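Local coordinates for protein poly-beta-hydroxybuterate polymerase (Cupriavidus necator, PDB 5T6O) that is the catalytic domain of a class I polyhydroxybutyrate synthase, an acyltransferase that probably links hydroxybutyryl units from coenzyme A thioesters into polyester without a template, at residues A[113-118]-A[141-146]; A[128-133]-A[265-270]; A[145-150]-A[273-278]; A[322-327]-A[335-340]. The protein carries 1 engineered substitution. All blocks are in the same frame, centred on the assembly; numbering follows the deposited sequence. Where two conformers were deposited one is given.

Contact 1 of 4, residues A[113-118]-A[141-146]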
loop_
_atom_site.group_PDB
_atom_site.type_symbol
_atom_site.label_atom_id
_atom_site.label_comp_id
_atom_site.label_asym_id
_atom_site.label_seq_id
_atom_site.Cartn_x
_atom_site.Cartn_y
_atom_site.Cartn_z
ATOM N N ILE A 113 -12.783 29.843 -26.681
ATOM C CA ILE A 113 -13.382 29.847 -25.354
ATOM C C ILE A 113 -12.491 29.048 -24.411
ATOM O O ILE A 113 -11.645 28.252 -24.827
ATOM C CB ILE A 113 -14.819 29.271 -25.359
ATOM C CG1 ILE A 113 -14.805 27.764 -25.658
ATOM C CG2 ILE A 113 -15.700 30.032 -26.358
ATOM C CD1 ILE A 113 -16.192 27.110 -25.609
ATOM N N ASN A 114 -12.680 29.274 -23.121
ATOM C CA ASN A 114 -12.068 28.418 -22.117
ATOM C C ASN A 114 -13.012 27.269 -21.813
ATOM O O ASN A 114 -14.236 27.422 -21.871
ATOM C CB ASN A 114 -11.758 29.210 -20.850
ATOM C CG ASN A 114 -10.608 30.171 -21.051
ATOM O OD1 ASN A 114 -9.633 29.849 -21.735
ATOM N ND2 ASN A 114 -10.721 31.358 -20.479
ATOM N N VAL A 115 -12.450 26.094 -21.533
ATOM C CA VAL A 115 -13.292 24.957 -21.183
ATOM C C VAL A 115 -12.798 24.321 -19.891
ATOM O O VAL A 115 -11.619 24.401 -19.531
ATOM C CB VAL A 115 -13.381 23.894 -22.307
ATOM C CG1 VAL A 115 -13.717 24.537 -23.651
ATOM C CG2 VAL A 115 -12.111 23.072 -22.382
ATOM N N LEU A 116 -13.730 23.689 -19.189
ATOM C CA LEU A 116 -13.469 22.991 -17.943
ATOM C C LEU A 116 -14.197 21.654 -17.986
ATOM O O LEU A 116 -15.321 21.561 -18.493
ATOM C CB LEU A 116 -13.929 23.816 -16.720
ATOM C CG LEU A 116 -13.945 23.179 -15.321
ATOM C CD1 LEU A 116 -13.847 24.279 -14.252
ATOM C CD2 LEU A 116 -15.196 22.315 -15.063
ATOM N N GLY A 117 -13.544 20.622 -17.470
ATOM C CA GLY A 117 -14.205 19.356 -17.224
ATOM C C GLY A 117 -13.986 18.937 -15.786
ATOM O O GLY A 117 -12.992 19.299 -15.161
ATOM N N PHE A 118 -14.952 18.178 -15.256
ATOM C CA PHE A 118 -14.860 17.612 -13.910
ATOM C C PHE A 118 -15.137 16.120 -13.997
ATOM O O PHE A 118 -16.173 15.717 -14.532
ATOM C CB PHE A 118 -15.853 18.281 -12.949
ATOM C CG PHE A 118 -15.907 17.626 -11.582
ATOM C CD1 PHE A 118 -14.748 17.428 -10.851
ATOM C CD2 PHE A 118 -17.112 17.230 -11.026
ATOM C CE1 PHE A 118 -14.783 16.846 -9.599
ATOM C CE2 PHE A 118 -17.155 16.635 -9.772
ATOM C CZ PHE A 118 -15.989 16.445 -9.056
ATOM N N ALA A 141 -9.135 28.119 -25.902
ATOM C CA ALA A 141 -7.966 28.887 -25.499
ATOM C C ALA A 141 -7.179 28.167 -24.414
ATOM O O ALA A 141 -5.945 28.250 -24.379
ATOM C CB ALA A 141 -8.391 30.272 -25.000
ATOM N N SER A 142 -7.879 27.452 -23.539
ATOM C CA SER A 142 -7.272 26.758 -22.417
ATOM C C SER A 142 -8.262 25.710 -21.938
ATOM O O SER A 142 -9.448 25.763 -22.268
ATOM C CB SER A 142 -6.911 27.727 -21.288
ATOM O OG SER A 142 -8.061 28.065 -20.527
ATOM N N VAL A 143 -7.756 24.757 -21.156
ATOM C CA VAL A 143 -8.534 23.643 -20.631
ATOM C C VAL A 143 -8.232 23.517 -19.148
ATOM O O VAL A 143 -7.066 23.574 -18.745
ATOM C CB VAL A 143 -8.194 22.321 -21.350
ATOM C CG1 VAL A 143 -8.926 21.149 -20.693
ATOM C CG2 VAL A 143 -8.550 22.419 -22.834
ATOM N N THR A 144 -9.276 23.347 -18.339
ATOM C CA THR A 144 -9.139 23.044 -16.920
ATOM C C THR A 144 -9.693 21.645 -16.683
ATOM O O THR A 144 -10.876 21.389 -16.937
ATOM C CB THR A 144 -9.874 24.080 -16.065
ATOM O OG1 THR A 144 -9.299 25.377 -16.288
ATOM C CG2 THR A 144 -9.775 23.734 -14.577
ATOM N N LEU A 145 -8.849 20.747 -16.180
ATOM C CA LEU A 145 -9.246 19.373 -15.872
ATOM C C LEU A 145 -9.296 19.224 -14.357
ATOM O O LEU A 145 -8.258 19.108 -13.706
ATOM C CB LEU A 145 -8.261 18.386 -16.491
ATOM C CG LEU A 145 -8.192 18.392 -18.022
ATOM C CD1 LEU A 145 -7.184 17.331 -18.504
ATOM C CD2 LEU A 145 -9.578 18.135 -18.628
ATOM N N LEU A 146 -10.502 19.235 -13.791
ATOM C CA LEU A 146 -10.674 19.006 -12.365
ATOM C C LEU A 146 -10.914 17.519 -12.129
ATOM O O LEU A 146 -11.893 16.960 -12.642
ATOM C CB LEU A 146 -11.844 19.822 -11.817
ATOM C CG LEU A 146 -11.796 21.335 -12.054
ATOM C CD1 LEU A 146 -12.974 21.988 -11.330
ATOM C CD2 LEU A 146 -10.479 21.944 -11.570
HETATM O O HOH W 1 -9.837 26.575 -18.783
#
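Asn114 and Ser142 meet side chain to side chain where two parallel strands, 113-118 and 142-146, begin to pair. Ser142 OG donates to Asn114 OD1 at 2.7 Å. The hydroxyl lies well above the plane of the amide carbonyl. It is placed there by a chi1 of 79°, which sets OG between the backbone N and the carbonyl carbon. A water extends this polar patch. It donates to Ser142 OG and to Val115 O, and it also pairs with Thr144 OG1. Thr144 OG1 is held in addition by the indole NE1 of Trp351.

The same face turns apolar further along. Leu116 CD1 touches Leu146 CD1 at 3.8 Å, the two side chains crossing obliquely. The Phe118 and Leu146 side chains cross at about a right angle, and Phe118 CD1 packs on Leu146 CB at 3.9 Å.

The backbone ladder holds these side chains in step. Val115 N bonds to Ser142 O, and Thr144 N returns to Val115 O at 2.8 Å. Gly117 N then bonds to Thr144 O, and Leu146 N to Gly117 O. Ala141 N also reaches Ile113 O at 2.7 Å, just where the chain turns into the second strand.

The strands are the two ends of a beta-alpha-beta unit at the centre of the alpha/beta hydrolase sheet. Helix 120-134 crosses between them and covers Val115 and Val143 with Leu129. Helix 348-358 lies over Asn114, Leu116, Ser142 and Thr144, while strand 40-43 flanks strand 113-118.

Contact 2 of 4, residues A[128-133]-A[265-270]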
loop_
_atom_site.group_PDB
_atom_site.type_symbol
_atom_site.label_atom_id
_atom_site.label_comp_id
_atom_site.label_asym_id
_atom_site.label_seq_id
_atom_site.Cartn_x
_atom_site.Cartn_y
_atom_site.Cartn_z
ATOM N N ALA A 128 -13.266 15.192 -26.824
ATOM C CA ALA A 128 -13.889 16.063 -27.818
ATOM C C ALA A 128 -12.880 17.023 -28.434
ATOM O O ALA A 128 -12.882 17.234 -29.653
ATOM C CB ALA A 128 -15.041 16.842 -27.181
ATOM N N LEU A 129 -12.024 17.631 -27.610
ATOM C CA LEU A 129 -11.040 18.556 -28.158
ATOM C C LEU A 129 -9.994 17.823 -28.991
ATOM O O LEU A 129 -9.527 18.355 -30.003
ATOM C CB LEU A 129 -10.394 19.361 -27.028
ATOM C CG LEU A 129 -11.323 20.421 -26.431
ATOM C CD1 LEU A 129 -10.711 21.004 -25.176
ATOM C CD2 LEU A 129 -11.606 21.528 -27.447
ATOM N N ALA A 130 -9.643 16.592 -28.607
ATOM C CA ALA A 130 -8.734 15.804 -29.432
ATOM C C ALA A 130 -9.378 15.448 -30.771
ATOM O O ALA A 130 -8.707 15.456 -31.810
ATOM C CB ALA A 130 -8.297 14.544 -28.685
ATOM N N VAL A 131 -10.675 15.118 -30.764
ATOM C CA VAL A 131 -11.391 14.883 -32.020
ATOM C C VAL A 131 -11.377 16.143 -32.874
ATOM O O VAL A 131 -11.079 16.099 -34.075
ATOM C CB VAL A 131 -12.827 14.400 -31.741
ATOM C CG1 VAL A 131 -13.702 14.487 -33.017
ATOM C CG2 VAL A 131 -12.808 12.966 -31.206
ATOM N N LEU A 132 -11.691 17.287 -32.260
ATOM C CA LEU A 132 -11.721 18.545 -32.998
ATOM C C LEU A 132 -10.349 18.896 -33.568
ATOM O O LEU A 132 -10.251 19.397 -34.694
ATOM C CB LEU A 132 -12.234 19.665 -32.087
ATOM C CG LEU A 132 -13.752 19.677 -31.866
ATOM C CD1 LEU A 132 -14.147 20.545 -30.666
ATOM C CD2 LEU A 132 -14.451 20.154 -33.132
ATOM N N ALA A 133 -9.274 18.643 -32.813
ATOM C CA ALA A 133 -7.941 18.984 -33.316
ATOM C C ALA A 133 -7.596 18.163 -34.553
ATOM O O ALA A 133 -7.023 18.687 -35.514
ATOM C CB ALA A 133 -6.882 18.781 -32.224
ATOM N N LEU A 265 -4.374 12.628 -27.359
ATOM C CA LEU A 265 -4.596 13.699 -26.389
ATOM C C LEU A 265 -3.532 14.783 -26.479
ATOM O O LEU A 265 -3.785 15.921 -26.062
ATOM C CB LEU A 265 -4.642 13.140 -24.965
ATOM C CG LEU A 265 -5.786 12.185 -24.605
ATOM C CD1 LEU A 265 -5.539 11.548 -23.242
ATOM C CD2 LEU A 265 -7.131 12.896 -24.628
ATOM N N ALA A 266 -2.344 14.467 -27.008
ATOM C CA ALA A 266 -1.331 15.504 -27.171
ATOM C C ALA A 266 -1.733 16.540 -28.210
ATOM O O ALA A 266 -1.154 17.630 -28.232
ATOM C CB ALA A 266 0.022 14.888 -27.547
ATOM N N SER A 267 -2.712 16.236 -29.068
ATOM C CA SER A 267 -3.108 17.177 -30.110
ATOM C C SER A 267 -3.981 18.310 -29.582
ATOM O O SER A 267 -4.196 19.287 -30.304
ATOM C CB SER A 267 -3.839 16.441 -31.247
ATOM O OG SER A 267 -5.104 15.964 -30.811
ATOM N N ILE A 268 -4.474 18.215 -28.342
ATOM C CA ILE A 268 -5.262 19.304 -27.770
ATOM C C ILE A 268 -4.434 20.583 -27.715
ATOM O O ILE A 268 -4.883 21.654 -28.141
ATOM C CB ILE A 268 -5.786 18.906 -26.381
ATOM C CG1 ILE A 268 -6.716 17.687 -26.504
ATOM C CG2 ILE A 268 -6.525 20.089 -25.730
ATOM C CD1 ILE A 268 -7.118 17.097 -25.177
ATOM N N ASP A 269 -3.233 20.493 -27.148
ATOM C CA ASP A 269 -2.166 21.488 -27.298
ATOM C C ASP A 269 -2.629 22.912 -26.969
ATOM O O ASP A 269 -2.505 23.843 -27.767
ATOM C CB ASP A 269 -1.567 21.418 -28.707
ATOM C CG ASP A 269 -0.313 22.256 -28.839
ATOM O OD1 ASP A 269 0.302 22.545 -27.788
ATOM O OD2 ASP A 269 0.047 22.634 -29.981
ATOM N N VAL A 270 -3.155 23.074 -25.760
ATOM C CA VAL A 270 -3.442 24.404 -25.225
ATOM C C VAL A 270 -3.019 24.438 -23.765
ATOM O O VAL A 270 -2.860 23.389 -23.126
ATOM C CB VAL A 270 -4.933 24.777 -25.352
ATOM C CG1 VAL A 270 -5.403 24.720 -26.813
ATOM C CG2 VAL A 270 -5.776 23.889 -24.457
#
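The crossover helix 120-134 of the alpha/beta hydrolase core sets Leu129, Ala130 and Ala133 against Ser267 and Ile268. These two lie in the loop that leads into strand 272-277. The contact is van der Waals packing between a helix face carrying two alanines and Leu129 and a short 3-10 turn.

Ala133 makes the closest approach. Its CB sits 3.3 Å from Ser267 O and 3.6 Å from Ser267 OG. The hydroxyl does not bond to the helix. A chi1 of 69° sets OG between its backbone N and carbonyl carbon, where it faces Ala133 CB and still hydrogen-bonds to Asp264 O within its own loop.

One turn earlier, at Ala130, whose side chain is a single methyl, Ile268 comes near the helix backbone. Ile268 CG1 lies 3.8 Å from Ala130 N and 4.1 Å from Ala130 CB. The other branch, CG2, rests on Leu129 CB at 4.1 Å. Ile268 thus straddles two successive helix residues.

Around this packing, Leu129 continues inward onto Ala140 and Val143 of strand 140-146, and Val270 reaches Val143 as well. Ala128 and Val131 point away from the loop, onto helix 89-108. Helix 120-134 therefore lies between that helix and the loop, against the sheet.

Contact 3 of 4, residues A[145-150]-A[273-278]. With SO4 (sulfate ion), chain B.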
loop_
_atom_site.group_PDB
_atom_site.type_symbol
_atom_site.label_atom_id
_atom_site.label_comp_id
_atom_site.label_asym_id
_atom_site.label_seq_id
_atom_site.Cartn_x
_atom_site.Cartn_y
_atom_site.Cartn_z
ATOM N N LEU A 145 -8.849 20.747 -16.180
ATOM C CA LEU A 145 -9.246 19.373 -15.872
ATOM C C LEU A 145 -9.296 19.224 -14.357
ATOM O O LEU A 145 -8.258 19.108 -13.706
ATOM C CB LEU A 145 -8.261 18.386 -16.491
ATOM C CG LEU A 145 -8.192 18.392 -18.022
ATOM C CD1 LEU A 145 -7.184 17.331 -18.504
ATOM C CD2 LEU A 145 -9.578 18.135 -18.628
ATOM N N LEU A 146 -10.502 19.235 -13.791
ATOM C CA LEU A 146 -10.674 19.006 -12.365
ATOM C C LEU A 146 -10.914 17.519 -12.129
ATOM O O LEU A 146 -11.893 16.960 -12.642
ATOM C CB LEU A 146 -11.844 19.822 -11.817
ATOM C CG LEU A 146 -11.796 21.335 -12.054
ATOM C CD1 LEU A 146 -12.974 21.988 -11.330
ATOM C CD2 LEU A 146 -10.479 21.944 -11.570
ATOM N N THR A 147 -10.013 16.873 -11.382
ATOM C CA THR A 147 -10.248 15.509 -10.912
ATOM C C THR A 147 -10.599 14.579 -12.075
ATOM O O THR A 147 -11.596 13.854 -12.053
ATOM C CB THR A 147 -11.348 15.525 -9.845
ATOM O OG1 THR A 147 -11.033 16.552 -8.907
ATOM C CG2 THR A 147 -11.433 14.217 -9.090
ATOM N N THR A 148 -9.761 14.599 -13.106
ATOM C CA THR A 148 -10.056 13.921 -14.367
ATOM C C THR A 148 -9.116 12.742 -14.576
ATOM O O THR A 148 -7.901 12.881 -14.429
ATOM C CB THR A 148 -9.920 14.906 -15.530
ATOM O OG1 THR A 148 -10.914 15.925 -15.396
ATOM C CG2 THR A 148 -10.045 14.197 -16.890
ATOM N N LEU A 149 -9.671 11.590 -14.937
ATOM C CA LEU A 149 -8.858 10.459 -15.367
ATOM C C LEU A 149 -8.669 10.525 -16.877
ATOM O O LEU A 149 -9.648 10.581 -17.629
ATOM C CB LEU A 149 -9.511 9.135 -14.970
ATOM C CG LEU A 149 -9.525 8.843 -13.469
ATOM C CD1 LEU A 149 -10.413 7.615 -13.168
ATOM C CD2 LEU A 149 -8.097 8.633 -12.962
ATOM N N LEU A 150 -7.412 10.555 -17.312
ATOM C CA LEU A 150 -7.042 10.270 -18.690
ATOM C C LEU A 150 -6.223 8.992 -18.791
ATOM O O LEU A 150 -6.482 8.139 -19.661
ATOM C CB LEU A 150 -6.251 11.447 -19.284
ATOM C CG LEU A 150 -6.969 12.798 -19.337
ATOM C CD1 LEU A 150 -6.047 13.856 -19.950
ATOM C CD2 LEU A 150 -8.301 12.712 -20.093
ATOM N N TYR A 273 -4.743 23.456 -17.022
ATOM C CA TYR A 273 -4.682 23.425 -15.563
ATOM C C TYR A 273 -5.232 22.087 -15.087
ATOM O O TYR A 273 -6.378 21.743 -15.397
ATOM C CB TYR A 273 -5.504 24.572 -14.980
ATOM C CG TYR A 273 -5.369 24.852 -13.492
ATOM C CD1 TYR A 273 -6.110 24.136 -12.540
ATOM C CD2 TYR A 273 -4.577 25.902 -13.048
ATOM C CE1 TYR A 273 -6.011 24.430 -11.170
ATOM C CE2 TYR A 273 -4.474 26.203 -11.695
ATOM C CZ TYR A 273 -5.200 25.473 -10.766
ATOM O OH TYR A 273 -5.081 25.795 -9.429
ATOM N N ILE A 274 -4.420 21.341 -14.342
ATOM C CA ILE A 274 -4.727 19.967 -13.953
ATOM C C ILE A 274 -4.805 19.916 -12.439
ATOM O O ILE A 274 -3.830 20.258 -11.754
ATOM C CB ILE A 274 -3.673 18.971 -14.470
ATOM C CG1 ILE A 274 -3.485 19.132 -15.981
ATOM C CG2 ILE A 274 -4.115 17.538 -14.141
ATOM C CD1 ILE A 274 -2.186 18.510 -16.527
ATOM N N TYR A 275 -5.961 19.508 -11.914
ATOM C CA TYR A 275 -6.220 19.544 -10.484
ATOM C C TYR A 275 -6.537 18.140 -9.976
ATOM O O TYR A 275 -7.272 17.384 -10.617
ATOM C CB TYR A 275 -7.395 20.509 -10.122
ATOM C CG TYR A 275 -7.769 20.306 -8.685
ATOM C CD1 TYR A 275 -7.074 20.959 -7.673
ATOM C CD2 TYR A 275 -8.757 19.389 -8.323
ATOM C CE1 TYR A 275 -7.362 20.715 -6.347
ATOM C CE2 TYR A 275 -9.042 19.144 -6.997
ATOM C CZ TYR A 275 -8.334 19.801 -6.022
ATOM O OH TYR A 275 -8.612 19.531 -4.710
ATOM N N GLY A 276 -6.024 17.805 -8.799
ATOM C CA GLY A 276 -6.454 16.604 -8.107
ATOM C C GLY A 276 -6.472 16.840 -6.608
ATOM O O GLY A 276 -5.890 17.804 -6.110
ATOM N N SER A 277 -7.146 15.938 -5.889
ATOM C CA SER A 277 -7.257 16.020 -4.436
ATOM C C SER A 277 -6.480 14.882 -3.770
ATOM O O SER A 277 -6.549 13.726 -4.205
ATOM C CB SER A 277 -8.724 15.979 -3.994
ATOM O OG SER A 277 -9.446 17.104 -4.482
ATOM N N ARG A 278 -5.763 15.204 -2.695
ATOM C CA ARG A 278 -4.761 14.264 -2.188
ATOM C C ARG A 278 -5.375 12.978 -1.626
ATOM O O ARG A 278 -4.799 11.892 -1.790
ATOM C CB ARG A 278 -3.900 14.933 -1.124
ATOM C CG ARG A 278 -2.795 13.998 -0.687
ATOM C CD ARG A 278 -1.725 14.722 0.056
ATOM N NE ARG A 278 -0.667 13.793 0.416
ATOM C CZ ARG A 278 0.324 14.109 1.233
ATOM N NH1 ARG A 278 0.369 15.334 1.750
ATOM N NH2 ARG A 278 1.255 13.209 1.532
HETATM S S SO4 B . 0.422 10.346 -0.571
HETATM O O1 SO4 B . 1.552 11.118 -0.060
HETATM O O2 SO4 B . 0.397 9.055 0.117
HETATM O O3 SO4 B . -0.832 11.051 -0.302
HETATM O O4 SO4 B . 0.589 10.140 -2.012
HETATM O O HOH W 2 -7.355 16.346 -13.176
HETATM O O HOH W 3 -11.116 15.598 -6.101
#
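Leu145 and Tyr275 belong to the tight part of this contact, where strand 140-146 runs parallel to strand 272-277. Leu145 N bonds to Tyr273 O at 2.8 Å, and Tyr275 N returns to Leu145 O at 2.9 Å. Beside them Leu146 CD2 packs on Tyr275 CB at 3.7 Å.

Thr147 closes the pairing. Its N bonds to Tyr275 O, but its left-handed backbone conformation turns the chain away from the neighbouring strand. Thr147 OG1 comes to the edge of the Tyr275 ring, in its plane and 3.7 Å from CD2. The two side chains lie side by side and point the same way.

Where the strands part, water fills in. One water accepts from Thr148 N and lies between it and the carbonyls of Leu145 and Tyr275. Another accepts from Thr147 OG1 and Ser277 OG, and Ser277 OG also accepts from Tyr275 OH at 2.6 Å.

Arg278 lies past the contact and makes its bonds elsewhere. Its extended chain carries the guanidinium edge to a sulfate, probably from the crystallisation liquor. NE donates to sulfate O3 at 2.8 Å and NH2 to O1. NH1 forms a salt bridge with Asp163 of a second subunit.

Strand 299-304 flanks strand 272-277 on its other side. Helix 308-312 packs on Thr147 and Tyr275, and helix 120-134 on Leu145.

Contact 4 of 4, residues A[322-327]-A[335-340]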
loop_
_atom_site.group_PDB
_atom_site.type_symbol
_atom_site.label_atom_id
_atom_site.label_comp_id
_atom_site.label_asym_id
_atom_site.label_seq_id
_atom_site.Cartn_x
_atom_site.Cartn_y
_atom_site.Cartn_z
ATOM N N SER A 322 -5.902 23.257 2.604
ATOM C CA SER A 322 -4.647 23.727 2.032
ATOM C C SER A 322 -4.529 23.158 0.620
ATOM O O SER A 322 -5.392 22.399 0.167
ATOM C CB SER A 322 -3.467 23.315 2.917
ATOM O OG SER A 322 -3.391 21.903 3.045
ATOM N N HIS A 323 -3.447 23.527 -0.069
ATOM C CA HIS A 323 -3.162 22.994 -1.399
ATOM C C HIS A 323 -1.670 23.140 -1.669
ATOM O O HIS A 323 -0.989 23.965 -1.053
ATOM C CB HIS A 323 -3.991 23.705 -2.481
ATOM C CG HIS A 323 -3.669 25.163 -2.623
ATOM N ND1 HIS A 323 -4.147 26.124 -1.754
ATOM C CD2 HIS A 323 -2.912 25.823 -3.534
ATOM C CE1 HIS A 323 -3.705 27.313 -2.130
ATOM N NE2 HIS A 323 -2.949 27.157 -3.205
ATOM N N TRP A 324 -1.161 22.316 -2.584
ATOM C CA TRP A 324 0.264 22.306 -2.922
ATOM C C TRP A 324 0.489 22.793 -4.350
ATOM O O TRP A 324 -0.293 22.475 -5.250
ATOM C CB TRP A 324 0.864 20.899 -2.812
ATOM C CG TRP A 324 0.995 20.337 -1.429
ATOM C CD1 TRP A 324 2.131 20.293 -0.657
ATOM C CD2 TRP A 324 -0.036 19.700 -0.670
ATOM N NE1 TRP A 324 1.860 19.671 0.542
ATOM C CE2 TRP A 324 0.537 19.304 0.561
ATOM C CE3 TRP A 324 -1.392 19.433 -0.906
ATOM C CZ2 TRP A 324 -0.202 18.661 1.553
ATOM C CZ3 TRP A 324 -2.123 18.784 0.077
ATOM C CH2 TRP A 324 -1.523 18.407 1.296
ATOM N N THR A 325 1.594 23.520 -4.568
ATOM C CA THR A 325 2.006 23.903 -5.909
ATOM C C THR A 325 3.464 23.519 -6.127
ATOM O O THR A 325 4.262 23.457 -5.183
ATOM C CB THR A 325 1.843 25.418 -6.176
ATOM O OG1 THR A 325 2.692 26.165 -5.292
ATOM C CG2 THR A 325 0.376 25.866 -6.005
ATOM N N ASN A 326 3.797 23.264 -7.390
ATOM C CA ASN A 326 5.180 23.033 -7.804
ATOM C C ASN A 326 5.230 23.235 -9.309
ATOM O O ASN A 326 4.518 22.546 -10.044
ATOM C CB ASN A 326 5.648 21.623 -7.409
ATOM C CG ASN A 326 7.122 21.359 -7.750
ATOM O OD1 ASN A 326 7.813 22.202 -8.327
ATOM N ND2 ASN A 326 7.608 20.176 -7.368
ATOM N N ASP A 327 6.050 24.188 -9.767
ATOM C CA ASP A 327 6.139 24.483 -11.194
ATOM C C ASP A 327 6.897 23.412 -11.965
ATOM O O ASP A 327 6.677 23.267 -13.171
ATOM C CB ASP A 327 6.801 25.844 -11.415
ATOM C CG ASP A 327 5.894 27.003 -11.040
ATOM O OD1 ASP A 327 4.783 26.754 -10.521
ATOM O OD2 ASP A 327 6.296 28.168 -11.253
ATOM N N GLN A 335 8.028 12.608 -6.597
ATOM C CA GLN A 335 9.019 13.660 -6.804
ATOM C C GLN A 335 8.354 15.026 -6.864
ATOM O O GLN A 335 8.893 16.012 -6.343
ATOM C CB GLN A 335 9.815 13.409 -8.086
ATOM C CG GLN A 335 10.828 12.293 -8.007
ATOM C CD GLN A 335 12.203 12.767 -7.572
ATOM O OE1 GLN A 335 13.169 12.681 -8.332
ATOM N NE2 GLN A 335 12.301 13.258 -6.344
ATOM N N TRP A 336 7.179 15.107 -7.496
ATOM C CA TRP A 336 6.457 16.375 -7.549
ATOM C C TRP A 336 6.107 16.847 -6.146
ATOM O O TRP A 336 6.366 17.999 -5.774
ATOM C CB TRP A 336 5.183 16.235 -8.390
ATOM C CG TRP A 336 4.441 17.540 -8.514
ATOM C CD1 TRP A 336 4.622 18.488 -9.478
ATOM C CD2 TRP A 336 3.416 18.051 -7.640
ATOM N NE1 TRP A 336 3.783 19.555 -9.262
ATOM C CE2 TRP A 336 3.032 19.314 -8.142
ATOM C CE3 TRP A 336 2.785 17.561 -6.487
ATOM C CZ2 TRP A 336 2.040 20.099 -7.531
ATOM C CZ3 TRP A 336 1.807 18.343 -5.871
ATOM C CH2 TRP A 336 1.434 19.594 -6.403
ATOM N N LEU A 337 5.532 15.952 -5.346
ATOM C CA LEU A 337 5.130 16.313 -3.995
ATOM C C LEU A 337 6.325 16.662 -3.119
ATOM O O LEU A 337 6.232 17.570 -2.285
ATOM C CB LEU A 337 4.320 15.167 -3.392
ATOM C CG LEU A 337 3.652 15.445 -2.052
ATOM C CD1 LEU A 337 2.826 16.710 -2.105
ATOM C CD2 LEU A 337 2.790 14.237 -1.704
ATOM N N ALA A 338 7.472 15.997 -3.322
ATOM C CA ALA A 338 8.643 16.284 -2.497
ATOM C C ALA A 338 9.114 17.726 -2.660
ATOM O O ALA A 338 9.602 18.335 -1.699
ATOM C CB ALA A 338 9.778 15.313 -2.833
ATOM N N GLY A 339 8.985 18.289 -3.861
ATOM C CA GLY A 339 9.384 19.663 -4.097
ATOM C C GLY A 339 8.269 20.671 -3.968
ATOM O O GLY A 339 8.511 21.879 -4.075
ATOM N N ALA A 340 7.050 20.201 -3.718
ATOM C CA ALA A 340 5.886 21.077 -3.644
ATOM C C ALA A 340 5.864 21.895 -2.355
ATOM O O ALA A 340 6.365 21.472 -1.309
ATOM C CB ALA A 340 4.606 20.249 -3.749
HETATM O O HOH W 4 9.942 18.437 -7.489
#
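Asn326 lies over one face of the Trp336 indole, with CB 3.7 Å from the centroid of the five-membered ring. The CB methylene makes a CH-pi contact there. Two hydrogen bonds tie the same pair in both directions. Trp336 NE1 donates to Asn326 O at 3.2 Å, a bent bond with an angle of 143° at the hydrogen. Asn326 ND2 donates to Trp336 O at 3.0 Å, in the plane of both the amide and the carbonyl and on a lone pair. CG of Asn326 is anti to its backbone N (chi1 -177°), which puts CG on the helix side. A water also accepts from ND2 and donates to Gln335 O, so ND2 reaches Trp336 O directly and Gln335 O through the water.

Ala340 CB sits over the same face of Trp336 as Asn326 CB. The far corner of the indole, CH2, points its edge at Trp324 O and meets Trp324 CB at 3.9 Å.

Trp324 turns its own indole against Leu337. Leu337 CD1 stands over one face, 4.0 Å from the centroid of the five-membered ring and only 12° off its normal. Trp324 CB also touches Ala340 CB at 3.9 Å.

Phe301 and Tyr289 meet the Trp336 ring from elsewhere in the chain. Val162 and Asp163 of a second subunit pack on Leu337 and Trp324. The arrangement is a strand-helix packing near the sheet edge: helix 333-339 lies in the connection between the neighbouring antiparallel strands 322-325 and 341-344.

Contacts 1, 3 and 4 follow one sheet from its middle toward an edge. Contacts 1 and 3 share strand 140-146, and their centres are 11 Å apart. Strand 299-304 separates strand 272-277 of contact 3 from strand 322-325 of contact 4. Contact 2 lies beside the sheet and touches contact 1 through Leu129 and Val143. Its segments alternate with those of contacts 1 and 3 along the chain, so distant stretches are woven into one alpha/beta hydrolase core. Contact 4 comes last in sequence, its centre 14 Å from that of contact 3. Arg278 packs on Trp324 and Leu337, linking the core to a region near other subunits.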